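Local structure of tartrate dehydrogenase/decarboxylase (3FLK) at residues Val27-Leu39 and Asp316-Asn328. The protein oxidises (+)-tartrate to oxaloglycolate with NAD+, converts meso-tartrate to D-glycerate and oxidatively decarboxylates D-malate to pyruvate. The protein carries 1 engineered substitution. Sequence-based numbering, arbitrary orientation.
With SO4 (sulfate ion), chain J.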
loop_
_atom_site.group_PDB
_atom_site.type_symbol
_atom_site.label_atom_id
_atom_site.label_comp_id
_atom_site.label_asym_id
_atom_site.label_seq_id
_atom_site.Cartn_x
_atom_site.Cartn_y
_atom_site.Cartn_z
ATOM N N VAL A 27 -7.812 3.620 32.196
ATOM C CA VAL A 27 -6.647 2.762 32.430
ATOM C C VAL A 27 -5.430 3.566 32.902
ATOM O O VAL A 27 -4.665 3.101 33.756
ATOM C CB VAL A 27 -6.291 1.916 31.177
ATOM C CG1 VAL A 27 -5.088 1.013 31.449
ATOM C CG2 VAL A 27 -7.488 1.080 30.732
ATOM N N LEU A 28 -5.257 4.767 32.346
ATOM C CA LEU A 28 -4.175 5.667 32.763
ATOM C C LEU A 28 -4.320 6.100 34.221
ATOM O O LEU A 28 -3.330 6.168 34.953
ATOM C CB LEU A 28 -4.102 6.901 31.859
ATOM C CG LEU A 28 -3.535 6.750 30.443
ATOM C CD1 LEU A 28 -3.778 8.022 29.652
ATOM C CD2 LEU A 28 -2.055 6.419 30.467
ATOM N N GLU A 29 -5.553 6.394 34.633
ATOM C CA GLU A 29 -5.839 6.773 36.019
ATOM C C GLU A 29 -5.606 5.607 36.984
ATOM O O GLU A 29 -5.146 5.811 38.105
ATOM C CB GLU A 29 -7.260 7.337 36.154
ATOM C CG GLU A 29 -7.399 8.775 35.637
ATOM C CD GLU A 29 -8.838 9.279 35.588
ATOM O OE1 GLU A 29 -9.778 8.457 35.491
ATOM O OE2 GLU A 29 -9.031 10.513 35.633
ATOM N N ALA A 30 -5.910 4.389 36.536
ATOM C CA ALA A 30 -5.614 3.180 37.304
ATOM C C ALA A 30 -4.106 2.947 37.410
ATOM O O ALA A 30 -3.607 2.535 38.459
ATOM C CB ALA A 30 -6.303 1.972 36.688
ATOM N N ALA A 31 -3.389 3.216 36.319
ATOM C CA ALA A 31 -1.931 3.131 36.303
ATOM C C ALA A 31 -1.301 4.197 37.199
ATOM O O ALA A 31 -0.314 3.928 37.885
ATOM C CB ALA A 31 -1.401 3.247 34.878
ATOM N N ALA A 32 -1.880 5.398 37.187
ATOM C CA ALA A 32 -1.393 6.513 38.000
ATOM C C ALA A 32 -1.513 6.210 39.491
ATOM O O ALA A 32 -0.578 6.451 40.258
ATOM C CB ALA A 32 -2.133 7.796 37.652
ATOM N N LEU A 33 -2.666 5.674 39.886
ATOM C CA LEU A 33 -2.922 5.276 41.268
ATOM C C LEU A 33 -1.938 4.203 41.741
ATOM O O LEU A 33 -1.366 4.314 42.824
ATOM C CB LEU A 33 -4.368 4.782 41.418
ATOM C CG LEU A 33 -4.846 4.306 42.796
ATOM C CD1 LEU A 33 -5.024 5.474 43.766
ATOM C CD2 LEU A 33 -6.141 3.515 42.664
ATOM N N LYS A 34 -1.744 3.180 40.911
ATOM C CA LYS A 34 -0.895 2.032 41.234
ATOM C C LYS A 34 0.580 2.396 41.424
ATOM O O LYS A 34 1.241 1.865 42.316
ATOM C CB LYS A 34 -1.028 0.964 40.144
ATOM C CG LYS A 34 -0.432 -0.386 40.498
ATOM C CD LYS A 34 -0.424 -1.309 39.293
ATOM C CE LYS A 34 0.045 -2.705 39.661
ATOM N NZ LYS A 34 -0.994 -3.450 40.417
ATOM N N HIS A 35 1.088 3.293 40.582
ATOM C CA HIS A 35 2.514 3.627 40.587
ATOM C C HIS A 35 2.818 5.023 41.133
ATOM O O HIS A 35 3.966 5.472 41.101
ATOM C CB HIS A 35 3.109 3.433 39.188
ATOM C CG HIS A 35 3.076 2.014 38.718
ATOM N ND1 HIS A 35 4.057 1.101 39.042
ATOM C CD2 HIS A 35 2.171 1.342 37.968
ATOM C CE1 HIS A 35 3.762 -0.069 38.503
ATOM N NE2 HIS A 35 2.622 0.050 37.847
ATOM N N GLY A 36 1.789 5.694 41.643
ATOM C CA GLY A 36 1.943 7.005 42.271
ATOM C C GLY A 36 2.301 8.125 41.313
ATOM O O GLY A 36 3.016 9.059 41.682
ATOM N N LEU A 37 1.805 8.032 40.081
ATOM C CA LEU A 37 2.046 9.065 39.077
ATOM C C LEU A 37 1.108 10.240 39.302
ATOM O O LEU A 37 -0.039 10.059 39.721
ATOM C CB LEU A 37 1.843 8.520 37.657
ATOM C CG LEU A 37 2.348 7.128 37.262
ATOM C CD1 LEU A 37 1.881 6.787 35.856
ATOM C CD2 LEU A 37 3.863 7.009 37.369
ATOM N N ALA A 38 1.597 11.443 39.021
ATOM C CA ALA A 38 0.759 12.632 39.082
ATOM C C ALA A 38 0.388 13.068 37.669
ATOM O O ALA A 38 1.221 13.605 36.932
ATOM C CB ALA A 38 1.458 13.748 39.843
ATOM N N LEU A 39 -0.861 12.804 37.295
ATOM C CA LEU A 39 -1.377 13.165 35.979
ATOM C C LEU A 39 -2.620 14.037 36.111
ATOM O O LEU A 39 -3.476 13.787 36.961
ATOM C CB LEU A 39 -1.705 11.912 35.158
ATOM C CG LEU A 39 -0.624 10.855 34.896
ATOM C CD1 LEU A 39 -1.233 9.660 34.177
ATOM C CD2 LEU A 39 0.558 11.412 34.104
ATOM N N ASP A 316 12.336 8.482 35.082
ATOM C CA ASP A 316 11.529 7.998 36.203
ATOM C C ASP A 316 11.075 6.554 35.993
ATOM O O ASP A 316 10.358 6.250 35.035
ATOM C CB ASP A 316 10.325 8.917 36.430
ATOM C CG ASP A 316 9.728 8.782 37.826
ATOM O OD1 ASP A 316 9.770 7.675 38.412
ATOM O OD2 ASP A 316 9.204 9.793 38.338
ATOM N N GLU A 317 11.488 5.676 36.907
ATOM C CA GLU A 317 11.179 4.246 36.822
ATOM C C GLU A 317 9.691 3.926 37.018
ATOM O O GLU A 317 9.203 2.917 36.511
ATOM C CB GLU A 317 12.039 3.430 37.799
ATOM C CG GLU A 317 11.797 3.712 39.288
ATOM C CD GLU A 317 12.810 4.666 39.903
ATOM O OE1 GLU A 317 13.177 5.673 39.253
ATOM O OE2 GLU A 317 13.236 4.406 41.052
ATOM N N ARG A 318 8.986 4.792 37.745
ATOM C CA ARG A 318 7.551 4.628 37.998
ATOM C C ARG A 318 6.741 4.625 36.696
ATOM O O ARG A 318 5.819 3.823 36.530
ATOM C CB ARG A 318 7.037 5.734 38.924
ATOM C CG ARG A 318 7.617 5.712 40.333
ATOM C CD ARG A 318 7.139 6.912 41.136
ATOM N NE ARG A 318 7.571 6.849 42.531
ATOM C CZ ARG A 318 6.851 6.332 43.524
ATOM N NH1 ARG A 318 5.647 5.824 43.291
ATOM N NH2 ARG A 318 7.336 6.322 44.760
ATOM N N TYR A 319 7.101 5.525 35.783
ATOM C CA TYR A 319 6.419 5.657 34.498
ATOM C C TYR A 319 6.699 4.485 33.563
ATOM O O TYR A 319 5.813 4.059 32.816
ATOM C CB TYR A 319 6.777 6.989 33.836
ATOM C CG TYR A 319 6.076 8.169 34.469
ATOM C CD1 TYR A 319 4.895 8.670 33.929
ATOM C CD2 TYR A 319 6.585 8.776 35.622
ATOM C CE1 TYR A 319 4.237 9.748 34.510
ATOM C CE2 TYR A 319 5.934 9.856 36.213
ATOM C CZ TYR A 319 4.759 10.333 35.651
ATOM O OH TYR A 319 4.107 11.401 36.224
ATOM N N GLN A 320 7.923 3.964 33.616
ATOM C CA GLN A 320 8.299 2.793 32.826
ATOM C C GLN A 320 7.544 1.545 33.285
ATOM O O GLN A 320 7.095 0.747 32.458
ATOM C CB GLN A 320 9.810 2.554 32.875
ATOM C CG GLN A 320 10.307 1.492 31.894
ATOM C CD GLN A 320 9.984 1.829 30.444
ATOM O OE1 GLN A 320 10.335 2.902 29.948
ATOM N NE2 GLN A 320 9.310 0.910 29.759
ATOM N N ARG A 321 7.405 1.390 34.601
ATOM C CA ARG A 321 6.657 0.276 35.179
ATOM C C ARG A 321 5.167 0.387 34.871
ATOM O O ARG A 321 4.499 -0.625 34.667
ATOM C CB ARG A 321 6.876 0.190 36.692
ATOM C CG ARG A 321 8.248 -0.329 37.096
ATOM C CD ARG A 321 8.286 -0.704 38.577
ATOM N NE ARG A 321 8.187 0.464 39.452
ATOM C CZ ARG A 321 9.228 1.105 39.978
ATOM N NH1 ARG A 321 10.466 0.695 39.728
ATOM N NH2 ARG A 321 9.030 2.156 40.762
ATOM N N ALA A 322 4.658 1.619 34.847
ATOM C CA ALA A 322 3.267 1.880 34.479
ATOM C C ALA A 322 2.999 1.463 33.032
ATOM O O ALA A 322 1.991 0.811 32.754
ATOM C CB ALA A 322 2.917 3.342 34.694
ATOM N N HIS A 323 3.913 1.827 32.129
ATOM C CA HIS A 323 3.861 1.378 30.735
ATOM C C HIS A 323 3.834 -0.145 30.651
ATOM O O HIS A 323 2.968 -0.720 29.989
ATOM C CB HIS A 323 5.052 1.920 29.930
ATOM C CG HIS A 323 5.251 1.229 28.615
ATOM N ND1 HIS A 323 6.007 0.084 28.481
ATOM C CD2 HIS A 323 4.778 1.512 27.378
ATOM C CE1 HIS A 323 5.993 -0.306 27.219
ATOM N NE2 HIS A 323 5.255 0.544 26.528
ATOM N N ASP A 324 4.788 -0.783 31.328
ATOM C CA ASP A 324 4.939 -2.237 31.305
ATOM C C ASP A 324 3.712 -2.963 31.861
ATOM O O ASP A 324 3.309 -3.994 31.326
ATOM C CB ASP A 324 6.204 -2.664 32.065
ATOM C CG ASP A 324 7.491 -2.139 31.425
ATOM O OD1 ASP A 324 7.428 -1.404 30.411
ATOM O OD2 ASP A 324 8.578 -2.463 31.952
ATOM N N ASP A 325 3.126 -2.421 32.927
ATOM C CA ASP A 325 1.920 -2.999 33.530
ATOM C C ASP A 325 0.702 -2.866 32.623
ATOM O O ASP A 325 -0.157 -3.748 32.599
ATOM C CB ASP A 325 1.632 -2.369 34.896
ATOM C CG ASP A 325 2.482 -2.964 36.010
ATOM O OD1 ASP A 325 3.300 -3.870 35.737
ATOM O OD2 ASP A 325 2.327 -2.523 37.166
HETATM N N MSE A 326 0.634 -1.763 31.880
HETATM C CA MSE A 326 -0.446 -1.544 30.920
HETATM C C MSE A 326 -0.382 -2.539 29.766
HETATM O O MSE A 326 -1.407 -3.081 29.354
HETATM C CB MSE A 326 -0.439 -0.101 30.414
HETATM C CG MSE A 326 -0.929 0.885 31.457
HETATM SE SE MSE A 326 -0.859 2.744 30.920
HETATM C CE MSE A 326 -2.278 2.719 29.579
ATOM N N LEU A 327 0.827 -2.795 29.269
ATOM C CA LEU A 327 1.040 -3.803 28.234
ATOM C C LEU A 327 0.740 -5.208 28.750
ATOM O O LEU A 327 0.146 -6.015 28.042
ATOM C CB LEU A 327 2.465 -3.724 27.672
ATOM C CG LEU A 327 2.710 -2.875 26.414
ATOM C CD1 LEU A 327 2.085 -3.518 25.169
ATOM C CD2 LEU A 327 2.235 -1.433 26.579
ATOM N N ASN A 328 1.155 -5.482 29.986
ATOM C CA ASN A 328 0.848 -6.737 30.669
ATOM C C ASN A 328 -0.664 -6.954 30.760
ATOM O O ASN A 328 -1.159 -8.031 30.431
ATOM C CB ASN A 328 1.485 -6.745 32.069
ATOM C CG ASN A 328 1.544 -8.137 32.696
ATOM O OD1 ASN A 328 0.901 -9.079 32.236
ATOM N ND2 ASN A 328 2.323 -8.263 33.765
HETATM S S SO4 J . 5.695 -1.326 23.473
HETATM O O1 SO4 J . 5.780 -1.275 22.016
HETATM O O2 SO4 J . 6.965 -0.895 24.051
HETATM O O3 SO4 J . 4.631 -0.445 23.943
HETATM O O4 SO4 J . 5.420 -2.700 23.890
#
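Knobs-into-holes packing between two helices of the isocitrate/isopropylmalate dehydrogenase fold is built here round H35, whose imidazole sits among R318, R321, A322 and D325. One ring face lies on the backbone of the partner helix, with A322 CA 3.7 Å from H35 CD2. The ring is also held at its rim: H35 NE2 donates to D325 OD2 (2.7 Å). The acceptor stays close to the imidazole plane, yet the bond meets the carboxylate from above its own plane and is bent, 137° at the hydrogen. K34 runs across the same carboxylate with its methylenes, while the end of its chain bends so that the ammonium meets the carbonyls of L360 and L363; its charge may still favour an ionised D325.

Helical segments 27-35 and 317-328 run at 132° to each other, roughly midway between perpendicular and antiparallel, with the CA atoms of A31 and A322 5.6 Å apart where they pass. Helix 17-35 is the link between the parallel strands 6-13 and 39-43, a beta-alpha-beta crossover, so helix 317-336 packs against a connection at the edge of the large sheet. Where that crossover turns back toward the sheet, past G36 with its positive phi, R318 NH1 donates to H35 O at 2.8 Å; the oxygen lies in the guanidinium plane, although the donor stands above the carbonyl plane.

Beside this turn L37 makes a CH-pi contact, its CD2 3.6 Å from the centroid of the Y319 ring and almost on the ring normal, while its CD1 reaches A322 CB. L39 CD2 comes to the edge of that ring. At the other end, selenomethionine M326 bends at chi3 (70°), bringing CE to within 3.8 Å of both V27 CG1 and L28 CD2, and L360 of helix 349-361 touches both V27 and M326.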